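Local coordinates for galactofuranose-binding protein YtfQ (Escherichia coli, PDB 2VK2), which binds alpha- and beta-galactofuranose in the periplasm and serves as the solute-binding component of the YtfQRT-YjfF ABC transporter, at residues A19-I33 and P249-K261. Residues are numbered along the deposited sequence; the frame is centred on the assembly and turned at random.
Sequences AETNVAKSEAEKRGI and PNMAGPAFDALEK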
loop_
_atom_site.group_PDB
_atom_site.type_symbol
_atom_site.label_atom_id
_atom_site.label_comp_id
_atom_site.label_asym_id
_atom_site.label_seq_id
_atom_site.Cartn_x
_atom_site.Cartn_y
_atom_site.Cartn_z
ATOM N N ALA A 19 -3.895 10.432 0.358
ATOM C CA ALA A 19 -5.321 10.268 0.628
ATOM C C ALA A 19 -5.569 9.700 2.026
ATOM O O ALA A 19 -6.489 10.135 2.714
ATOM C CB ALA A 19 -5.970 9.381 -0.430
ATOM N N GLU A 20 -4.756 8.731 2.445
ATOM C CA GLU A 20 -4.884 8.170 3.792
ATOM C C GLU A 20 -4.720 9.257 4.856
ATOM O O GLU A 20 -5.469 9.295 5.831
ATOM C CB GLU A 20 -3.857 7.061 4.028
ATOM C CG GLU A 20 -4.037 6.330 5.354
ATOM C CD GLU A 20 -2.812 5.548 5.777
ATOM O OE1 GLU A 20 -1.683 6.047 5.593
ATOM O OE2 GLU A 20 -2.991 4.427 6.301
ATOM N N THR A 21 -3.735 10.128 4.661
ATOM C CA THR A 21 -3.512 11.260 5.554
ATOM C C THR A 21 -4.715 12.210 5.562
ATOM O O THR A 21 -5.178 12.618 6.627
ATOM C CB THR A 21 -2.223 12.012 5.165
ATOM O OG1 THR A 21 -1.092 11.168 5.424
ATOM C CG2 THR A 21 -2.077 13.305 5.957
ATOM N N ASN A 22 -5.225 12.547 4.380
ATOM C CA ASN A 22 -6.408 13.407 4.271
ATOM C C ASN A 22 -7.603 12.822 5.013
ATOM O O ASN A 22 -8.298 13.525 5.748
ATOM C CB ASN A 22 -6.795 13.615 2.802
ATOM C CG ASN A 22 -5.819 14.499 2.045
ATOM O OD1 ASN A 22 -5.067 15.273 2.635
ATOM N ND2 ASN A 22 -5.837 14.390 0.722
ATOM N N VAL A 23 -7.834 11.527 4.820
ATOM C CA VAL A 23 -8.959 10.845 5.447
ATOM C C VAL A 23 -8.770 10.708 6.964
ATOM O O VAL A 23 -9.735 10.807 7.724
ATOM C CB VAL A 23 -9.204 9.467 4.804
ATOM C CG1 VAL A 23 -10.280 8.695 5.558
ATOM C CG2 VAL A 23 -9.593 9.645 3.339
ATOM N N ALA A 24 -7.532 10.497 7.408
ATOM C CA ALA A 24 -7.243 10.487 8.841
ATOM C C ALA A 24 -7.662 11.816 9.471
ATOM O O ALA A 24 -8.288 11.843 10.529
ATOM C CB ALA A 24 -5.766 10.222 9.086
ATOM N N LYS A 25 -7.322 12.915 8.805
ATOM C CA LYS A 25 -7.683 14.245 9.286
ATOM C C LYS A 25 -9.196 14.460 9.315
ATOM O O LYS A 25 -9.730 14.916 10.323
ATOM C CB LYS A 25 -7.019 15.324 8.435
ATOM C CG LYS A 25 -5.511 15.410 8.595
ATOM C CD LYS A 25 -4.935 16.416 7.617
ATOM C CE LYS A 25 -3.430 16.534 7.738
ATOM N NZ LYS A 25 -2.875 17.441 6.694
ATOM N N SER A 26 -9.886 14.128 8.226
ATOM C CA SER A 26 -11.340 14.333 8.171
ATOM C C SER A 26 -12.082 13.411 9.142
ATOM O O SER A 26 -13.066 13.821 9.759
ATOM C CB SER A 26 -11.884 14.193 6.741
ATOM O OG SER A 26 -11.555 12.948 6.159
ATOM N N GLU A 27 -11.601 12.178 9.296
ATOM C CA GLU A 27 -12.169 11.261 10.285
ATOM C C GLU A 27 -12.003 11.804 11.704
ATOM O O GLU A 27 -12.951 11.807 12.485
ATOM C CB GLU A 27 -11.532 9.873 10.178
ATOM C CG GLU A 27 -12.055 9.034 9.013
ATOM C CD GLU A 27 -13.440 8.452 9.263
ATOM O OE1 GLU A 27 -13.951 8.561 10.396
ATOM O OE2 GLU A 27 -14.026 7.880 8.321
ATOM N N ALA A 28 -10.801 12.272 12.030
ATOM C CA ALA A 28 -10.543 12.851 13.347
ATOM C C ALA A 28 -11.437 14.061 13.603
ATOM O O ALA A 28 -12.047 14.177 14.667
ATOM C CB ALA A 28 -9.081 13.240 13.481
ATOM N N GLU A 29 -11.525 14.945 12.614
ATOM C CA GLU A 29 -12.287 16.184 12.748
ATOM C C GLU A 29 -13.763 15.933 13.039
ATOM O O GLU A 29 -14.320 16.531 13.958
ATOM C CB GLU A 29 -12.121 17.046 11.496
ATOM C CG GLU A 29 -10.755 17.726 11.429
ATOM C CD GLU A 29 -10.272 17.997 10.015
ATOM O OE1 GLU A 29 -11.095 18.001 9.076
ATOM O OE2 GLU A 29 -9.050 18.207 9.848
ATOM N N LYS A 30 -14.390 15.029 12.290
ATOM C CA LYS A 30 -15.816 14.755 12.490
ATOM C C LYS A 30 -16.107 14.004 13.795
ATOM O O LYS A 30 -17.247 13.998 14.263
ATOM C CB LYS A 30 -16.428 14.029 11.283
ATOM C CG LYS A 30 -16.042 12.572 11.106
ATOM C CD LYS A 30 -16.746 11.999 9.884
ATOM C CE LYS A 30 -16.562 10.502 9.782
ATOM N NZ LYS A 30 -17.388 9.914 8.691
ATOM N N ARG A 31 -15.079 13.390 14.382
ATOM C CA ARG A 31 -15.199 12.698 15.667
ATOM C C ARG A 31 -14.820 13.584 16.856
ATOM O O ARG A 31 -14.934 13.153 18.002
ATOM C CB ARG A 31 -14.309 11.453 15.675
ATOM C CG ARG A 31 -14.716 10.381 14.687
ATOM C CD ARG A 31 -13.580 9.392 14.472
ATOM N NE ARG A 31 -13.875 8.453 13.392
ATOM C CZ ARG A 31 -14.457 7.264 13.549
ATOM N NH1 ARG A 31 -14.807 6.825 14.752
ATOM N NH2 ARG A 31 -14.681 6.500 12.487
ATOM N N GLY A 32 -14.353 14.801 16.590
ATOM C CA GLY A 32 -13.906 15.707 17.651
ATOM C C GLY A 32 -12.590 15.288 18.289
ATOM O O GLY A 32 -12.310 15.635 19.437
ATOM N N ILE A 33 -11.781 14.548 17.536
ATOM C CA ILE A 33 -10.500 14.040 18.018
ATOM C C ILE A 33 -9.388 14.946 17.504
ATOM O O ILE A 33 -9.386 15.336 16.335
ATOM C CB ILE A 33 -10.274 12.589 17.540
ATOM C CG1 ILE A 33 -11.290 11.656 18.207
ATOM C CG2 ILE A 33 -8.845 12.128 17.839
ATOM C CD1 ILE A 33 -11.318 10.255 17.632
ATOM N N PRO A 249 -8.443 4.163 1.311
ATOM C CA PRO A 249 -7.617 5.083 2.087
ATOM C C PRO A 249 -8.068 5.230 3.542
ATOM O O PRO A 249 -7.314 5.759 4.352
ATOM C CB PRO A 249 -7.778 6.421 1.345
ATOM C CG PRO A 249 -8.357 6.073 0.023
ATOM C CD PRO A 249 -9.193 4.868 0.260
ATOM N N ASN A 250 -9.275 4.770 3.869
ATOM C CA ASN A 250 -9.809 4.930 5.218
ATOM C C ASN A 250 -9.339 3.830 6.167
ATOM O O ASN A 250 -10.110 2.964 6.595
ATOM C CB ASN A 250 -11.336 5.013 5.195
ATOM C CG ASN A 250 -11.908 5.509 6.509
ATOM O OD1 ASN A 250 -11.167 5.821 7.446
ATOM N ND2 ASN A 250 -13.230 5.582 6.590
ATOM N N MET A 251 -8.057 3.892 6.494
ATOM C CA MET A 251 -7.463 3.022 7.497
ATOM C C MET A 251 -7.652 3.605 8.892
ATOM O O MET A 251 -7.768 2.862 9.863
ATOM C CB MET A 251 -5.977 2.835 7.201
ATOM C CG MET A 251 -5.717 2.129 5.886
ATOM S SD MET A 251 -6.121 0.380 5.981
ATOM C CE MET A 251 -5.953 -0.104 4.262
ATOM N N ALA A 252 -7.700 4.932 8.985
ATOM C CA ALA A 252 -7.827 5.605 10.279
ATOM C C ALA A 252 -9.211 5.427 10.903
ATOM O O ALA A 252 -9.327 5.309 12.125
ATOM C CB ALA A 252 -7.490 7.083 10.145
ATOM N N GLY A 253 -10.254 5.406 10.076
ATOM C CA GLY A 253 -11.624 5.258 10.563
ATOM C C GLY A 253 -11.823 4.069 11.488
ATOM O O GLY A 253 -12.244 4.235 12.636
ATOM N N PRO A 254 -11.545 2.850 10.995
ATOM C CA PRO A 254 -11.632 1.668 11.857
ATOM C C PRO A 254 -10.739 1.727 13.106
ATOM O O PRO A 254 -11.107 1.177 14.145
ATOM C CB PRO A 254 -11.212 0.523 10.928
ATOM C CG PRO A 254 -11.506 1.023 9.559
ATOM C CD PRO A 254 -11.205 2.487 9.608
ATOM N N ALA A 255 -9.588 2.389 13.018
ATOM C CA ALA A 255 -8.725 2.564 14.188
ATOM C C ALA A 255 -9.377 3.490 15.213
ATOM O O ALA A 255 -9.375 3.194 16.409
ATOM C CB ALA A 255 -7.363 3.090 13.777
ATOM N N PHE A 256 -9.946 4.600 14.744
ATOM C CA PHE A 256 -10.702 5.497 15.624
ATOM C C PHE A 256 -11.912 4.788 16.238
ATOM O O PHE A 256 -12.203 4.983 17.415
ATOM C CB PHE A 256 -11.186 6.748 14.880
ATOM C CG PHE A 256 -10.098 7.742 14.548
ATOM C CD1 PHE A 256 -9.225 8.210 15.525
ATOM C CD2 PHE A 256 -9.980 8.247 13.258
ATOM C CE1 PHE A 256 -8.238 9.136 15.213
ATOM C CE2 PHE A 256 -8.998 9.172 12.939
ATOM C CZ PHE A 256 -8.124 9.616 13.919
ATOM N N ASP A 257 -12.613 3.976 15.445
ATOM C CA ASP A 257 -13.747 3.191 15.955
ATOM C C ASP A 257 -13.318 2.327 17.138
ATOM O O ASP A 257 -13.964 2.324 18.185
ATOM C CB ASP A 257 -14.334 2.277 14.869
ATOM C CG ASP A 257 -15.105 3.033 13.803
ATOM O OD1 ASP A 257 -15.600 4.138 14.084
ATOM O OD2 ASP A 257 -15.225 2.500 12.681
ATOM N N ALA A 258 -12.225 1.591 16.954
ATOM C CA ALA A 258 -11.690 0.710 17.992
ATOM C C ALA A 258 -11.227 1.497 19.215
ATOM O O ALA A 258 -11.475 1.089 20.352
ATOM C CB ALA A 258 -10.545 -0.123 17.435
ATOM N N LEU A 259 -10.559 2.625 18.982
ATOM C CA LEU A 259 -10.080 3.479 20.070
ATOM C C LEU A 259 -11.232 4.011 20.918
ATOM O O LEU A 259 -11.182 3.947 22.145
ATOM C CB LEU A 259 -9.262 4.653 19.518
ATOM C CG LEU A 259 -8.813 5.719 20.525
ATOM C CD1 LEU A 259 -7.952 5.102 21.620
ATOM C CD2 LEU A 259 -8.069 6.839 19.819
ATOM N N GLU A 260 -12.259 4.544 20.260
ATOM C CA GLU A 260 -13.423 5.095 20.959
ATOM C C GLU A 260 -14.106 4.047 21.830
ATOM O O GLU A 260 -14.468 4.331 22.971
ATOM C CB GLU A 260 -14.431 5.664 19.963
ATOM C CG GLU A 260 -13.995 6.961 19.308
ATOM C CD GLU A 260 -14.896 7.363 18.154
ATOM O OE1 GLU A 260 -15.889 6.651 17.883
ATOM O OE2 GLU A 260 -14.609 8.390 17.511
ATOM N N LYS A 261 -14.284 2.846 21.285
ATOM C CA LYS A 261 -14.889 1.741 22.032
ATOM C C LYS A 261 -14.032 1.353 23.233
ATOM O O LYS A 261 -14.551 1.118 24.322
ATOM C CB LYS A 261 -15.099 0.520 21.131
ATOM C CG LYS A 261 -16.236 0.671 20.138
ATOM C CD LYS A 261 -16.406 -0.583 19.295
HETATM O O HOH W 1 -7.104 7.013 6.823
HETATM O O HOH W 2 -16.460 10.896 18.538
#
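Helix 19-31 packs against helix 252-261 in a buried helix-helix contact on one side of the parallel sheet of a periplasmic sugar-binding lobe, both running roughly the same way (34° between their axes, 9.5 Å at closest approach). The contact joins the first helix of this alpha/beta lobe to one formed after the chain has returned from the other lobe, and strand 4-9 backs F256 and I33 through V5. F256 is the apolar knob, set in a hole formed by A24, E27, A28 and R31: its CZ lies 3.8 Å from A28 CB, and its CD1 meets I33 CD1 at 3.6 Å. Toward the start of helix 252-261, A24 CB and A252 CB touch, and a water bridges E20 O, P249 O and A252 N. Here the contact nears the sugar site: E20 OE1 is held by Q9 and by R17, a galactofuranose-binding residue. N250 caps the helix, its OD1 accepting from G253 N, while its ND2 donates to E27 OE2 from above the carboxylate plane. The R31 chain reaches across to helix 252-261, extended from CG to NE (chi2 163°), and lays one guanidinium face on F256 CB. The edge of that group carries the charges: NE and NH2 both grip E27 OE1, NH1 and NH2 both grip D257 OD1, and NH1 also reaches E260 OE2. Replacing R31 with a leucine would probably leave three carboxylates without their shared cation and set the D257 and E260 side chains freer to turn. R31 NH1 donates almost straight to E260 OE2 (3.2 Å, 168°), coming from above that carboxylate's plane while the oxygen stays within the guanidinium plane.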